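Local atomic coordinates of pyrroline carboxylate reductase (Plasmodium falciparum, PDB entry 2RCY), a protein that probably catalyses the NAD(P)H-dependent reduction of 1-pyrroline-5-carboxylate to proline, and binds NADP. Residues A[125-130]-A[136-141]; A[140-145]-A[149-154]. All blocks are in the same frame, centred on the assembly; numbering follows the deposited sequence.

In the fold
The two interactions are the two halves of one beta-alpha-beta unit: interaction 1 sets strand 123-129 against helix 135-146, and interaction 2 sets the same helix against the strand that follows, 149-153. Their centres lie about 7 Å apart, and V141 serves both. The two strands are parallel neighbours at the edge of the sheet, held together by backbone bonds such as F125 N to I150 O (2.9 Å) and I154 N to Y127 O (2.9 Å). NADP lies beyond the contacts rather than in them. Measured from side chains, the bound cofactor is about 12 Å from Y127 and about 10 Å from F145, and F145 is also about 7 Å from M15, an NADP-binding residue.

Interaction 1 of 2, residues A[125-130]-A[136-141]; sequences FIYCSN and TDKKYV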
loop_
_atom_site.group_PDB
_atom_site.type_symbol
_atom_site.label_atom_id
_atom_site.label_comp_id
_atom_site.label_asym_id
_atom_site.label_seq_id
_atom_site.Cartn_x
_atom_site.Cartn_y
_atom_site.Cartn_z
ATOM N N PHE A 125 -28.664 1.476 -25.361
ATOM C CA PHE A 125 -28.072 0.986 -26.597
ATOM C C PHE A 125 -27.201 2.041 -27.266
ATOM O O PHE A 125 -27.515 3.233 -27.241
ATOM C CB PHE A 125 -29.155 0.534 -27.584
ATOM C CG PHE A 125 -30.210 -0.359 -26.987
ATOM C CD1 PHE A 125 -31.380 0.182 -26.459
ATOM C CD2 PHE A 125 -30.049 -1.740 -26.981
ATOM C CE1 PHE A 125 -32.363 -0.641 -25.912
ATOM C CE2 PHE A 125 -31.029 -2.571 -26.438
ATOM C CZ PHE A 125 -32.190 -2.019 -25.905
ATOM N N ILE A 126 -26.099 1.582 -27.852
ATOM C CA ILE A 126 -25.285 2.389 -28.762
ATOM C C ILE A 126 -25.009 1.584 -30.026
ATOM O O ILE A 126 -24.843 0.362 -29.962
ATOM C CB ILE A 126 -23.938 2.875 -28.133
ATOM C CG1 ILE A 126 -23.114 1.709 -27.546
ATOM C CG2 ILE A 126 -24.179 4.020 -27.145
ATOM C CD1 ILE A 126 -23.464 1.287 -26.119
ATOM N N TYR A 127 -24.976 2.257 -31.172
ATOM C CA TYR A 127 -24.731 1.560 -32.435
ATOM C C TYR A 127 -23.958 2.355 -33.478
ATOM O O TYR A 127 -23.927 3.589 -33.455
ATOM C CB TYR A 127 -26.041 1.014 -33.033
ATOM C CG TYR A 127 -26.823 1.988 -33.894
ATOM C CD1 TYR A 127 -26.724 1.951 -35.285
ATOM C CD2 TYR A 127 -27.670 2.935 -33.320
ATOM C CE1 TYR A 127 -27.445 2.839 -36.082
ATOM C CE2 TYR A 127 -28.396 3.824 -34.106
ATOM C CZ TYR A 127 -28.277 3.772 -35.485
ATOM O OH TYR A 127 -28.993 4.653 -36.267
ATOM N N CYS A 128 -23.327 1.613 -34.381
ATOM C CA CYS A 128 -22.680 2.158 -35.562
ATOM C C CYS A 128 -22.940 1.182 -36.706
ATOM O O CYS A 128 -23.255 0.011 -36.472
ATOM C CB CYS A 128 -21.179 2.332 -35.326
ATOM S SG CYS A 128 -20.310 0.813 -34.882
ATOM N N SER A 129 -22.813 1.662 -37.938
ATOM C CA SER A 129 -23.116 0.846 -39.108
ATOM C C SER A 129 -22.125 1.080 -40.242
ATOM O O SER A 129 -21.467 2.122 -40.298
ATOM C CB SER A 129 -24.544 1.117 -39.581
ATOM O OG SER A 129 -24.728 2.485 -39.896
ATOM N N ASN A 130 -22.026 0.106 -41.144
ATOM C CA ASN A 130 -21.118 0.205 -42.286
ATOM C C ASN A 130 -21.667 1.078 -43.420
ATOM O O ASN A 130 -22.657 1.796 -43.243
ATOM C CB ASN A 130 -20.708 -1.192 -42.789
ATOM C CG ASN A 130 -21.854 -1.955 -43.449
ATOM O OD1 ASN A 130 -23.021 -1.581 -43.345
ATOM N ND2 ASN A 130 -21.511 -3.043 -44.130
ATOM N N THR A 136 -33.342 3.850 -44.225
ATOM C CA THR A 136 -34.494 2.987 -43.952
ATOM C C THR A 136 -34.124 1.822 -43.033
ATOM O O THR A 136 -34.966 1.329 -42.279
ATOM C CB THR A 136 -35.146 2.442 -45.249
ATOM O OG1 THR A 136 -34.193 1.668 -45.986
ATOM C CG2 THR A 136 -35.664 3.584 -46.121
ATOM N N ASP A 137 -32.867 1.389 -43.104
ATOM C CA ASP A 137 -32.346 0.358 -42.207
ATOM C C ASP A 137 -32.141 0.911 -40.799
ATOM O O ASP A 137 -32.452 0.238 -39.815
ATOM C CB ASP A 137 -31.030 -0.216 -42.740
ATOM C CG ASP A 137 -31.223 -1.095 -43.963
ATOM O OD1 ASP A 137 -32.105 -1.982 -43.943
ATOM O OD2 ASP A 137 -30.475 -0.906 -44.943
ATOM N N LYS A 138 -31.624 2.136 -40.717
ATOM C CA LYS A 138 -31.399 2.820 -39.443
ATOM C C LYS A 138 -32.709 3.150 -38.735
ATOM O O LYS A 138 -32.753 3.228 -37.505
ATOM C CB LYS A 138 -30.571 4.091 -39.646
ATOM C CG LYS A 138 -29.114 3.830 -39.991
ATOM C CD LYS A 138 -28.336 5.122 -40.147
ATOM C CE LYS A 138 -26.933 4.852 -40.661
ATOM N NZ LYS A 138 -26.130 6.100 -40.772
ATOM N N LYS A 139 -33.768 3.344 -39.520
ATOM C CA LYS A 139 -35.116 3.546 -38.992
ATOM C C LYS A 139 -35.628 2.277 -38.313
ATOM O O LYS A 139 -36.262 2.346 -37.262
ATOM C CB LYS A 139 -36.075 3.980 -40.103
ATOM N N TYR A 140 -35.343 1.127 -38.922
ATOM C CA TYR A 140 -35.691 -0.172 -38.348
ATOM C C TYR A 140 -34.909 -0.456 -37.068
ATOM O O TYR A 140 -35.470 -0.962 -36.095
ATOM C CB TYR A 140 -35.472 -1.300 -39.364
ATOM C CG TYR A 140 -36.696 -1.646 -40.185
ATOM C CD1 TYR A 140 -37.638 -2.559 -39.714
ATOM C CD2 TYR A 140 -36.909 -1.072 -41.438
ATOM C CE1 TYR A 140 -38.766 -2.882 -40.461
ATOM C CE2 TYR A 140 -38.034 -1.392 -42.198
ATOM C CZ TYR A 140 -38.957 -2.299 -41.703
ATOM O OH TYR A 140 -40.071 -2.621 -42.446
ATOM N N VAL A 141 -33.619 -0.122 -37.079
ATOM C CA VAL A 141 -32.746 -0.306 -35.917
ATOM C C VAL A 141 -33.215 0.556 -34.741
ATOM O O VAL A 141 -33.378 0.052 -33.630
ATOM C CB VAL A 141 -31.253 -0.023 -36.264
ATOM C CG1 VAL A 141 -30.382 -0.012 -35.008
ATOM C CG2 VAL A 141 -30.729 -1.054 -37.255
HETATM O O HOH W 1 -23.864 4.554 -42.307
#
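The ring of Y127 carries V141 on one face and K138 at its edge. Methyl CG1 of V141 stands 4.1 Å from the ring centroid and only 5° off its normal, a CH-pi contact placed over the middle of the ring. It reaches there because CG1 extends opposite the backbone N of V141 (chi1 171°). K138 instead crosses the tyrosine at about a right angle, its CG near the ring plane, and Y127 OH rests 3.8 Å from K138 CB.

Beyond CG the lysine is fully extended, which carries it past the phenol to the next residue of the strand that faces the helix, S129, where K138 CE comes within 3.3 Å of S129 OG. The ammonium group does not bond directly to the serine. One water accepts from K138 NZ (3.1 Å), donates to N130 O (3.2 Å) and also pairs with S129 OG, while a salt bridge to E153 on the adjacent strand holds NZ as well.

Y127 also touches V110 and V112 of strand 108-113. Segment 136-141 runs nearly antiparallel to 125-129 (161°) and meets it through the Y127 ring and, further along, S129, the first strand-helix step of a classical beta-alpha-beta crossover.

Interaction 2 of 2, residues A[140-145]-A[149-154]; sequences YVNDIF and GIIHEI
I151 points from strand 149-153 toward the helix and divides its two branches between different residues there. Its longer branch runs opposite the backbone N (chi1 -172°) and delivers CD1 to F145, 3.6 Å from CD2 and 3.8 Å from CB of that phenylalanine. The two side chains meet at a slant, with the methyl neither squarely above the ring nor in its plane. The same CD1 touches V141 CG1 at 4.1 Å, and here the valine and isoleucine cross at about a right angle. The shorter branch turns toward N142, where I151 CG2 lies 3.8 Å from the carbonyl oxygen N142 O and also brushes the amide side chain.

Within the helix the F145 ring is packed from two directions: I144 CG2 sits 4.0 Å above the centre of one face, and V141 CG1 lies in plane at the edge. The methyl that covers Y127 therefore also borders this second ring. No hydrogen bond joins the segments, although F145 O and G149 N approach to 3.0 Å at a poor angle. Just past the helical segment, N146 OD1 accepts from I151 N and so ties the C-terminal end of the helix to the strand.

Around this core, F145 reaches L19 of helix 14-26, I88 of strand 86-89 and the ring of F125, while on the strand I150 packs on Q200 and H152 on L193 of a second subunit.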
loop_
_atom_site.group_PDB
_atom_site.type_symbol
_atom_site.label_atom_id
_atom_site.label_comp_id
_atom_site.label_asym_id
_atom_site.label_seq_id
_atom_site.Cartn_x
_atom_site.Cartn_y
_atom_site.Cartn_z
ATOM N N TYR A 140 -35.343 1.127 -38.922
ATOM C CA TYR A 140 -35.691 -0.172 -38.348
ATOM C C TYR A 140 -34.909 -0.456 -37.068
ATOM O O TYR A 140 -35.470 -0.962 -36.095
ATOM C CB TYR A 140 -35.472 -1.300 -39.364
ATOM C CG TYR A 140 -36.696 -1.646 -40.185
ATOM C CD1 TYR A 140 -37.638 -2.559 -39.714
ATOM C CD2 TYR A 140 -36.909 -1.072 -41.438
ATOM C CE1 TYR A 140 -38.766 -2.882 -40.461
ATOM C CE2 TYR A 140 -38.034 -1.392 -42.198
ATOM C CZ TYR A 140 -38.957 -2.299 -41.703
ATOM O OH TYR A 140 -40.071 -2.621 -42.446
ATOM N N VAL A 141 -33.619 -0.122 -37.079
ATOM C CA VAL A 141 -32.746 -0.306 -35.917
ATOM C C VAL A 141 -33.215 0.556 -34.741
ATOM O O VAL A 141 -33.378 0.052 -33.630
ATOM C CB VAL A 141 -31.253 -0.023 -36.264
ATOM C CG1 VAL A 141 -30.382 -0.012 -35.008
ATOM C CG2 VAL A 141 -30.729 -1.054 -37.255
ATOM N N ASN A 142 -33.448 1.842 -35.000
ATOM C CA ASN A 142 -33.927 2.773 -33.975
ATOM C C ASN A 142 -35.239 2.358 -33.311
ATOM O O ASN A 142 -35.356 2.411 -32.088
ATOM C CB ASN A 142 -34.046 4.193 -34.537
ATOM C CG ASN A 142 -32.778 5.003 -34.353
ATOM O OD1 ASN A 142 -31.718 4.650 -34.870
ATOM N ND2 ASN A 142 -32.882 6.102 -33.614
ATOM N N ASP A 143 -36.213 1.940 -34.119
ATOM C CA ASP A 143 -37.542 1.580 -33.616
ATOM C C ASP A 143 -37.549 0.285 -32.808
ATOM O O ASP A 143 -38.346 0.137 -31.879
ATOM C CB ASP A 143 -38.550 1.479 -34.765
ATOM C CG ASP A 143 -38.736 2.794 -35.509
ATOM O OD1 ASP A 143 -38.318 3.856 -34.995
ATOM O OD2 ASP A 143 -39.304 2.758 -36.621
ATOM N N ILE A 144 -36.670 -0.647 -33.174
ATOM C CA ILE A 144 -36.554 -1.931 -32.477
ATOM C C ILE A 144 -36.044 -1.751 -31.046
ATOM O O ILE A 144 -36.576 -2.351 -30.110
ATOM C CB ILE A 144 -35.664 -2.940 -33.262
ATOM C CG1 ILE A 144 -36.441 -3.518 -34.450
ATOM C CG2 ILE A 144 -35.189 -4.081 -32.358
ATOM C CD1 ILE A 144 -35.588 -4.267 -35.466
ATOM N N PHE A 145 -35.029 -0.905 -30.886
ATOM C CA PHE A 145 -34.375 -0.723 -29.593
ATOM C C PHE A 145 -34.963 0.412 -28.748
ATOM O O PHE A 145 -34.861 0.384 -27.521
ATOM C CB PHE A 145 -32.858 -0.590 -29.771
ATOM C CG PHE A 145 -32.221 -1.785 -30.438
ATOM C CD1 PHE A 145 -32.092 -2.994 -29.761
ATOM C CD2 PHE A 145 -31.761 -1.705 -31.748
ATOM C CE1 PHE A 145 -31.512 -4.101 -30.377
ATOM C CE2 PHE A 145 -31.178 -2.807 -32.372
ATOM C CZ PHE A 145 -31.055 -4.006 -31.683
ATOM N N GLY A 149 -36.008 0.566 -24.738
ATOM C CA GLY A 149 -34.950 1.379 -24.151
ATOM C C GLY A 149 -34.634 2.652 -24.911
ATOM O O GLY A 149 -35.487 3.191 -25.615
ATOM N N ILE A 150 -33.403 3.136 -24.754
ATOM C CA ILE A 150 -32.939 4.350 -25.429
ATOM C C ILE A 150 -31.675 4.051 -26.235
ATOM O O ILE A 150 -30.681 3.570 -25.689
ATOM C CB ILE A 150 -32.688 5.512 -24.423
ATOM C CG1 ILE A 150 -34.000 5.932 -23.751
ATOM C CG2 ILE A 150 -32.030 6.713 -25.118
ATOM C CD1 ILE A 150 -33.830 6.827 -22.530
ATOM N N ILE A 151 -31.726 4.338 -27.534
ATOM C CA ILE A 151 -30.607 4.063 -28.436
ATOM C C ILE A 151 -29.953 5.338 -28.982
ATOM O O ILE A 151 -30.637 6.305 -29.328
ATOM C CB ILE A 151 -31.013 3.086 -29.589
ATOM C CG1 ILE A 151 -29.785 2.651 -30.401
ATOM C CG2 ILE A 151 -32.104 3.688 -30.483
ATOM C CD1 ILE A 151 -29.952 1.339 -31.150
ATOM N N HIS A 152 -28.623 5.327 -29.029
ATOM C CA HIS A 152 -27.841 6.407 -29.623
ATOM C C HIS A 152 -27.013 5.868 -30.783
ATOM O O HIS A 152 -26.537 4.733 -30.736
ATOM C CB HIS A 152 -26.899 7.025 -28.585
ATOM C CG HIS A 152 -27.599 7.642 -27.417
ATOM N ND1 HIS A 152 -27.869 8.992 -27.338
ATOM C CD2 HIS A 152 -28.078 7.096 -26.274
ATOM C CE1 HIS A 152 -28.487 9.249 -26.200
ATOM N NE2 HIS A 152 -28.627 8.117 -25.537
ATOM N N GLU A 153 -26.847 6.678 -31.824
ATOM C CA GLU A 153 -25.888 6.365 -32.876
ATOM C C GLU A 153 -24.586 7.095 -32.584
ATOM O O GLU A 153 -24.564 8.321 -32.442
ATOM C CB GLU A 153 -26.412 6.740 -34.264
ATOM C CG GLU A 153 -25.504 6.252 -35.394
ATOM C CD GLU A 153 -26.024 6.574 -36.785
ATOM O OE1 GLU A 153 -26.867 7.490 -36.930
ATOM O OE2 GLU A 153 -25.575 5.907 -37.742
ATOM N N ILE A 154 -23.504 6.330 -32.483
ATOM C CA ILE A 154 -22.194 6.884 -32.158
ATOM C C ILE A 154 -21.144 6.443 -33.176
ATOM O O ILE A 154 -21.394 5.544 -33.984
ATOM C CB ILE A 154 -21.742 6.497 -30.719
ATOM C CG1 ILE A 154 -21.539 4.982 -30.592
ATOM C CG2 ILE A 154 -22.741 7.010 -29.677
ATOM C CD1 ILE A 154 -20.685 4.574 -29.412
#